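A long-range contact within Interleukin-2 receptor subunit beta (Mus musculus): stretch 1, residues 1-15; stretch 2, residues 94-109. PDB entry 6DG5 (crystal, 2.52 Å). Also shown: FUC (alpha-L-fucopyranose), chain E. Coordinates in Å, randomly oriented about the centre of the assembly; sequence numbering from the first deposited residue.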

# COMPACT_ATOMS: atom_id res chain seq x y z
N ALA B 1 14.57 -18.65 3.81
CA ALA B 1 14.39 -20.07 4.08
C ALA B 1 13.27 -20.66 3.22
O ALA B 1 12.18 -20.08 3.12
CB ALA B 1 14.11 -20.30 5.55
N VAL B 2 13.54 -21.81 2.61
CA VAL B 2 12.60 -22.48 1.71
C VAL B 2 11.98 -23.65 2.44
O VAL B 2 12.64 -24.34 3.23
CB VAL B 2 13.31 -22.92 0.41
CG1 VAL B 2 12.61 -24.11 -0.21
CG2 VAL B 2 13.34 -21.76 -0.58
N LYS B 3 10.69 -23.89 2.19
CA LYS B 3 9.90 -24.78 3.04
C LYS B 3 10.21 -26.25 2.78
O LYS B 3 10.43 -27.02 3.72
CB LYS B 3 8.41 -24.51 2.83
N ASN B 4 10.21 -26.67 1.51
CA ASN B 4 10.24 -28.10 1.22
C ASN B 4 11.65 -28.67 1.43
O ASN B 4 11.81 -29.73 2.05
CB ASN B 4 9.72 -28.36 -0.20
CG ASN B 4 9.43 -29.83 -0.47
OD1 ASN B 4 9.89 -30.72 0.24
ND2 ASN B 4 8.66 -30.08 -1.53
N CYS B 5 12.68 -27.99 0.92
CA CYS B 5 14.06 -28.44 1.10
C CYS B 5 14.73 -27.62 2.19
O CYS B 5 14.38 -26.47 2.44
CB CYS B 5 14.88 -28.36 -0.19
SG CYS B 5 14.99 -26.72 -0.92
N SER B 6 15.72 -28.23 2.83
CA SER B 6 16.21 -27.70 4.09
C SER B 6 17.36 -26.72 3.88
O SER B 6 17.34 -25.61 4.42
CB SER B 6 16.63 -28.85 5.00
OG SER B 6 17.40 -29.81 4.29
N HIS B 7 18.35 -27.10 3.09
CA HIS B 7 19.59 -26.34 3.02
C HIS B 7 19.60 -25.25 1.96
O HIS B 7 20.58 -24.50 1.88
CB HIS B 7 20.76 -27.29 2.77
CG HIS B 7 21.46 -27.72 4.02
ND1 HIS B 7 21.34 -28.99 4.55
CD2 HIS B 7 22.31 -27.05 4.83
CE1 HIS B 7 22.08 -29.08 5.64
NE2 HIS B 7 22.68 -27.92 5.83
N LEU B 8 18.55 -25.13 1.15
CA LEU B 8 18.52 -24.15 0.08
C LEU B 8 17.73 -22.93 0.53
O LEU B 8 16.64 -23.06 1.09
CB LEU B 8 17.92 -24.75 -1.19
CG LEU B 8 18.07 -23.94 -2.48
CD1 LEU B 8 19.53 -23.89 -2.90
CD2 LEU B 8 17.22 -24.56 -3.56
N GLU B 9 18.29 -21.74 0.28
CA GLU B 9 17.62 -20.48 0.58
C GLU B 9 17.57 -19.63 -0.68
O GLU B 9 18.61 -19.41 -1.32
CB GLU B 9 18.34 -19.71 1.70
CG GLU B 9 18.22 -20.35 3.07
N CYS B 10 16.38 -19.17 -1.04
CA CYS B 10 16.17 -18.37 -2.23
C CYS B 10 15.47 -17.07 -1.86
O CYS B 10 14.67 -17.02 -0.92
CB CYS B 10 15.34 -19.13 -3.27
SG CYS B 10 16.09 -20.66 -3.85
N PHE B 11 15.77 -16.01 -2.61
CA PHE B 11 15.23 -14.69 -2.33
C PHE B 11 14.75 -14.03 -3.61
O PHE B 11 15.39 -14.15 -4.67
CB PHE B 11 16.28 -13.80 -1.64
CG PHE B 11 16.58 -14.21 -0.23
CD1 PHE B 11 15.63 -14.08 0.76
CD2 PHE B 11 17.82 -14.74 0.10
CE1 PHE B 11 15.90 -14.45 2.06
CE2 PHE B 11 18.10 -15.12 1.40
CZ PHE B 11 17.14 -14.98 2.38
N TYR B 12 13.64 -13.32 -3.50
CA TYR B 12 12.98 -12.66 -4.63
C TYR B 12 13.03 -11.15 -4.41
O TYR B 12 12.64 -10.66 -3.35
CB TYR B 12 11.54 -13.16 -4.76
CG TYR B 12 10.69 -12.47 -5.80
CD1 TYR B 12 11.17 -12.23 -7.08
CD2 TYR B 12 9.38 -12.09 -5.51
CE1 TYR B 12 10.39 -11.60 -8.04
CE2 TYR B 12 8.59 -11.47 -6.46
CZ TYR B 12 9.10 -11.23 -7.72
OH TYR B 12 8.32 -10.61 -8.67
N ASN B 13 13.53 -10.43 -5.42
CA ASN B 13 13.69 -8.98 -5.31
C ASN B 13 12.39 -8.21 -5.54
O ASN B 13 12.44 -6.99 -5.69
CB ASN B 13 14.76 -8.50 -6.30
CG ASN B 13 14.24 -8.41 -7.73
OD1 ASN B 13 13.36 -9.17 -8.13
ND2 ASN B 13 14.80 -7.48 -8.50
N SER B 14 11.25 -8.91 -5.57
CA SER B 14 9.91 -8.38 -5.78
C SER B 14 9.67 -7.90 -7.21
O SER B 14 8.62 -7.31 -7.48
CB SER B 14 9.56 -7.25 -4.81
OG SER B 14 10.21 -6.05 -5.18
N ARG B 15 10.61 -8.13 -8.13
CA ARG B 15 10.38 -7.77 -9.52
C ARG B 15 10.58 -8.98 -10.43
O ARG B 15 9.63 -9.71 -10.73
CB ARG B 15 11.28 -6.62 -9.96
CG ARG B 15 10.73 -5.24 -9.62
CD ARG B 15 9.23 -5.17 -9.87
NE ARG B 15 8.79 -3.83 -10.24
CZ ARG B 15 7.51 -3.46 -10.30
NH1 ARG B 15 6.55 -4.32 -10.01
NH2 ARG B 15 7.20 -2.22 -10.66
N VAL B 94 19.10 -33.45 -7.11
CA VAL B 94 19.65 -33.41 -5.76
C VAL B 94 18.64 -32.87 -4.75
O VAL B 94 18.43 -33.46 -3.69
CB VAL B 94 20.96 -32.59 -5.74
CG1 VAL B 94 21.41 -32.34 -4.31
CG2 VAL B 94 22.04 -33.31 -6.53
N LYS B 95 18.01 -31.75 -5.08
CA LYS B 95 17.00 -31.14 -4.22
C LYS B 95 15.79 -30.74 -5.05
O LYS B 95 15.90 -30.47 -6.24
CB LYS B 95 17.55 -29.92 -3.47
CG LYS B 95 18.39 -30.24 -2.25
CD LYS B 95 18.73 -28.98 -1.47
CE LYS B 95 19.20 -29.29 -0.06
NZ LYS B 95 20.50 -30.01 -0.03
N THR B 96 14.63 -30.72 -4.40
CA THR B 96 13.40 -30.24 -5.01
C THR B 96 12.55 -29.60 -3.92
O THR B 96 12.37 -30.19 -2.85
CB THR B 96 12.64 -31.38 -5.71
OG1 THR B 96 11.40 -30.89 -6.23
CG2 THR B 96 12.37 -32.55 -4.77
N CYS B 97 12.05 -28.40 -4.18
CA CYS B 97 11.34 -27.67 -3.14
C CYS B 97 10.35 -26.68 -3.73
O CYS B 97 10.47 -26.24 -4.88
CB CYS B 97 12.30 -26.93 -2.21
SG CYS B 97 14.03 -26.95 -2.69
N ASP B 98 9.36 -26.33 -2.91
CA ASP B 98 8.41 -25.27 -3.22
C ASP B 98 8.96 -23.93 -2.76
O ASP B 98 9.78 -23.85 -1.84
CB ASP B 98 7.07 -25.55 -2.53
CG ASP B 98 6.45 -26.86 -2.96
OD1 ASP B 98 6.53 -27.19 -4.17
OD2 ASP B 98 5.89 -27.57 -2.10
N PHE B 99 8.50 -22.87 -3.42
CA PHE B 99 9.02 -21.53 -3.17
C PHE B 99 7.90 -20.53 -3.36
O PHE B 99 7.38 -20.38 -4.47
CB PHE B 99 10.19 -21.23 -4.10
CG PHE B 99 10.68 -19.81 -4.03
CD1 PHE B 99 11.44 -19.38 -2.95
CD2 PHE B 99 10.38 -18.90 -5.03
CE1 PHE B 99 11.89 -18.07 -2.88
CE2 PHE B 99 10.83 -17.60 -4.97
CZ PHE B 99 11.59 -17.18 -3.89
N HIS B 100 7.54 -19.83 -2.28
CA HIS B 100 6.54 -18.78 -2.34
C HIS B 100 7.25 -17.44 -2.43
O HIS B 100 7.92 -17.04 -1.46
CB HIS B 100 5.62 -18.82 -1.13
CG HIS B 100 4.80 -20.07 -1.04
ND1 HIS B 100 5.25 -21.22 -0.42
CD2 HIS B 100 3.57 -20.36 -1.52
CE1 HIS B 100 4.32 -22.15 -0.51
NE2 HIS B 100 3.29 -21.66 -1.17
N PRO B 101 7.15 -16.72 -3.55
CA PRO B 101 8.06 -15.58 -3.78
C PRO B 101 7.85 -14.43 -2.82
O PRO B 101 8.83 -13.86 -2.33
CB PRO B 101 7.75 -15.18 -5.23
CG PRO B 101 7.09 -16.38 -5.84
CD PRO B 101 6.31 -17.00 -4.73
N PHE B 102 6.60 -14.05 -2.53
CA PHE B 102 6.37 -12.89 -1.68
C PHE B 102 6.47 -13.21 -0.20
O PHE B 102 6.26 -12.32 0.63
CB PHE B 102 5.01 -12.27 -2.00
CG PHE B 102 5.04 -11.37 -3.20
CD1 PHE B 102 4.99 -11.90 -4.48
CD2 PHE B 102 5.13 -10.00 -3.05
CE1 PHE B 102 5.02 -11.08 -5.59
CE2 PHE B 102 5.15 -9.17 -4.15
CZ PHE B 102 5.10 -9.71 -5.42
N ASP B 103 6.78 -14.46 0.16
CA ASP B 103 7.15 -14.81 1.52
C ASP B 103 8.66 -14.87 1.70
O ASP B 103 9.13 -15.07 2.83
CB ASP B 103 6.53 -16.16 1.91
CG ASP B 103 5.02 -16.12 1.91
OD1 ASP B 103 4.44 -15.06 2.19
OD2 ASP B 103 4.39 -17.17 1.61
N ASN B 104 9.43 -14.68 0.62
CA ASN B 104 10.89 -14.70 0.66
C ASN B 104 11.40 -13.46 -0.09
O ASN B 104 12.05 -13.57 -1.13
CB ASN B 104 11.45 -15.99 0.06
CG ASN B 104 11.21 -17.20 0.94
OD1 ASN B 104 10.07 -17.60 1.18
ND2 ASN B 104 12.30 -17.79 1.43
N LEU B 105 11.12 -12.28 0.46
CA LEU B 105 11.45 -11.02 -0.18
C LEU B 105 12.74 -10.46 0.39
O LEU B 105 12.90 -10.37 1.61
CB LEU B 105 10.32 -10.01 -0.00
CG LEU B 105 9.08 -10.19 -0.88
CD1 LEU B 105 8.04 -9.14 -0.54
CD2 LEU B 105 9.46 -10.12 -2.35
N ARG B 106 13.66 -10.08 -0.50
CA ARG B 106 14.90 -9.40 -0.12
C ARG B 106 15.17 -8.35 -1.19
O ARG B 106 15.75 -8.66 -2.24
CB ARG B 106 16.06 -10.38 0.02
CG ARG B 106 17.11 -9.93 1.04
CD ARG B 106 18.49 -9.79 0.41
NE ARG B 106 19.35 -10.93 0.72
CZ ARG B 106 19.74 -11.84 -0.17
NH1 ARG B 106 20.53 -12.84 0.20
NH2 ARG B 106 19.35 -11.74 -1.44
N LEU B 107 14.76 -7.12 -0.92
CA LEU B 107 14.79 -6.06 -1.92
C LEU B 107 16.23 -5.66 -2.26
O LEU B 107 17.19 -6.04 -1.59
CB LEU B 107 14.01 -4.84 -1.43
CG LEU B 107 12.49 -4.98 -1.43
CD1 LEU B 107 11.85 -4.07 -0.38
CD2 LEU B 107 11.95 -4.66 -2.81
N VAL B 108 16.36 -4.88 -3.33
CA VAL B 108 17.65 -4.37 -3.76
C VAL B 108 18.08 -3.24 -2.84
O VAL B 108 17.26 -2.40 -2.45
CB VAL B 108 17.58 -3.92 -5.23
CG1 VAL B 108 18.81 -3.10 -5.61
CG2 VAL B 108 17.45 -5.12 -6.15
N ALA B 109 19.36 -3.22 -2.49
CA ALA B 109 19.88 -2.24 -1.55
C ALA B 109 19.62 -0.82 -2.04
O ALA B 109 19.59 -0.57 -3.25
CB ALA B 109 21.37 -2.46 -1.33
C1 FUC E . 20.54 -10.08 -4.84
C2 FUC E . 19.14 -9.57 -4.40
C3 FUC E . 19.21 -8.74 -3.11
C4 FUC E . 20.63 -8.21 -2.83
C5 FUC E . 21.64 -9.38 -2.78
C6 FUC E . 23.08 -8.96 -3.04
O2 FUC E . 18.21 -10.64 -4.26
O3 FUC E . 18.33 -7.63 -3.21
O4 FUC E . 21.03 -7.24 -3.80
O5 FUC E . 21.33 -10.44 -3.72

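The N-terminal stretch and residues 94-109, at least 87 positions apart in sequence wherever they touch, are held together by a disulfide at one end and a short backbone pairing at the other, with aromatic packing between, and bury 1134 Å² in all. The covalent link joins Cys5 SG to Cys97 SG at 2.0 Å with a chi3 of 77°; both CA-to-CB bonds point toward the other stretch, although chi1 of Cys97, at 7°, lies between the usual wells. Around this bridge the first residues, poorly ordered in the crystal, lie along the second stretch. Val2 CG1 approaches Cys97 CB at 3.5 Å, Asn4 CB rests 3.4 Å from Cys97 CA, and Leu8 CD2 reaches Cys97 SG at 4.1 Å. Lys95 contributes the aliphatic part of its side chain, its CE coming within 3.8 Å of His7 CB and its CD within 4.1 Å of Cys5 CB.

Strands 8-12 and 94-99 do not pair directly: their axes come no closer than 9.4 Å and run in broadly the same direction, 31° apart. The side chain of Phe99 helps fill the space. Val2 CG2, Cys10 O and Tyr12 CB all lie at the edge of its ring, with Cys10 O 3.6 Å from Phe99 CE1 and Tyr12 CB 4.1 Å from Phe99 CZ.

Backbone pairing comes further along, after the 3-10 segment 101-103, as a single bridge between Tyr12 and Leu105. Tyr12 N donates to Asn104 O at 2.9 Å, and Arg106 N returns a hydrogen bond to Tyr12 O at 3.1 Å, so both backbone polar groups of Tyr12 are engaged by residues flanking Leu105. A CA-H...O contact from Leu105 CA to Tyr12 O, 3.4 Å long, supplements this pairing. Asn104 also uses its side chain: ND2 gives a nearly straight hydrogen bond to Ala1 O at 2.8 Å and a weak one to Cys10 O at 3.4 Å, tying the chain terminus and the strand to the same amide.

Tyr12, with the largest covered area of any residue here, packs its ring among Pro101, Phe102 and Leu105. Its CD2 lies 3.5 Å from Pro101 CB and 3.7 Å from Leu105 CD2, while its edge points toward the face of Phe102, the centroids 5.6 Å apart and the planes at 74°. Its hydroxyl is tied back within its own stretch, Tyr12 OH donating to Arg15 O at 2.6 Å.

Phe11 is engaged by Arg106, whose guanidinium lies over one face of the ring, with NH1 3.3 Å from Phe11 CD2. Fucose covers the opposite face of that guanidinium through its C5, so the arginine is sandwiched between ring and sugar. The sugar hydroxyl FUC O3 also sits 2.5 Å from Leu107 O and 2.9 Å from Arg106 O. Beyond the bridge, Leu107 CD2 packs 3.3 Å from Ser14 OG.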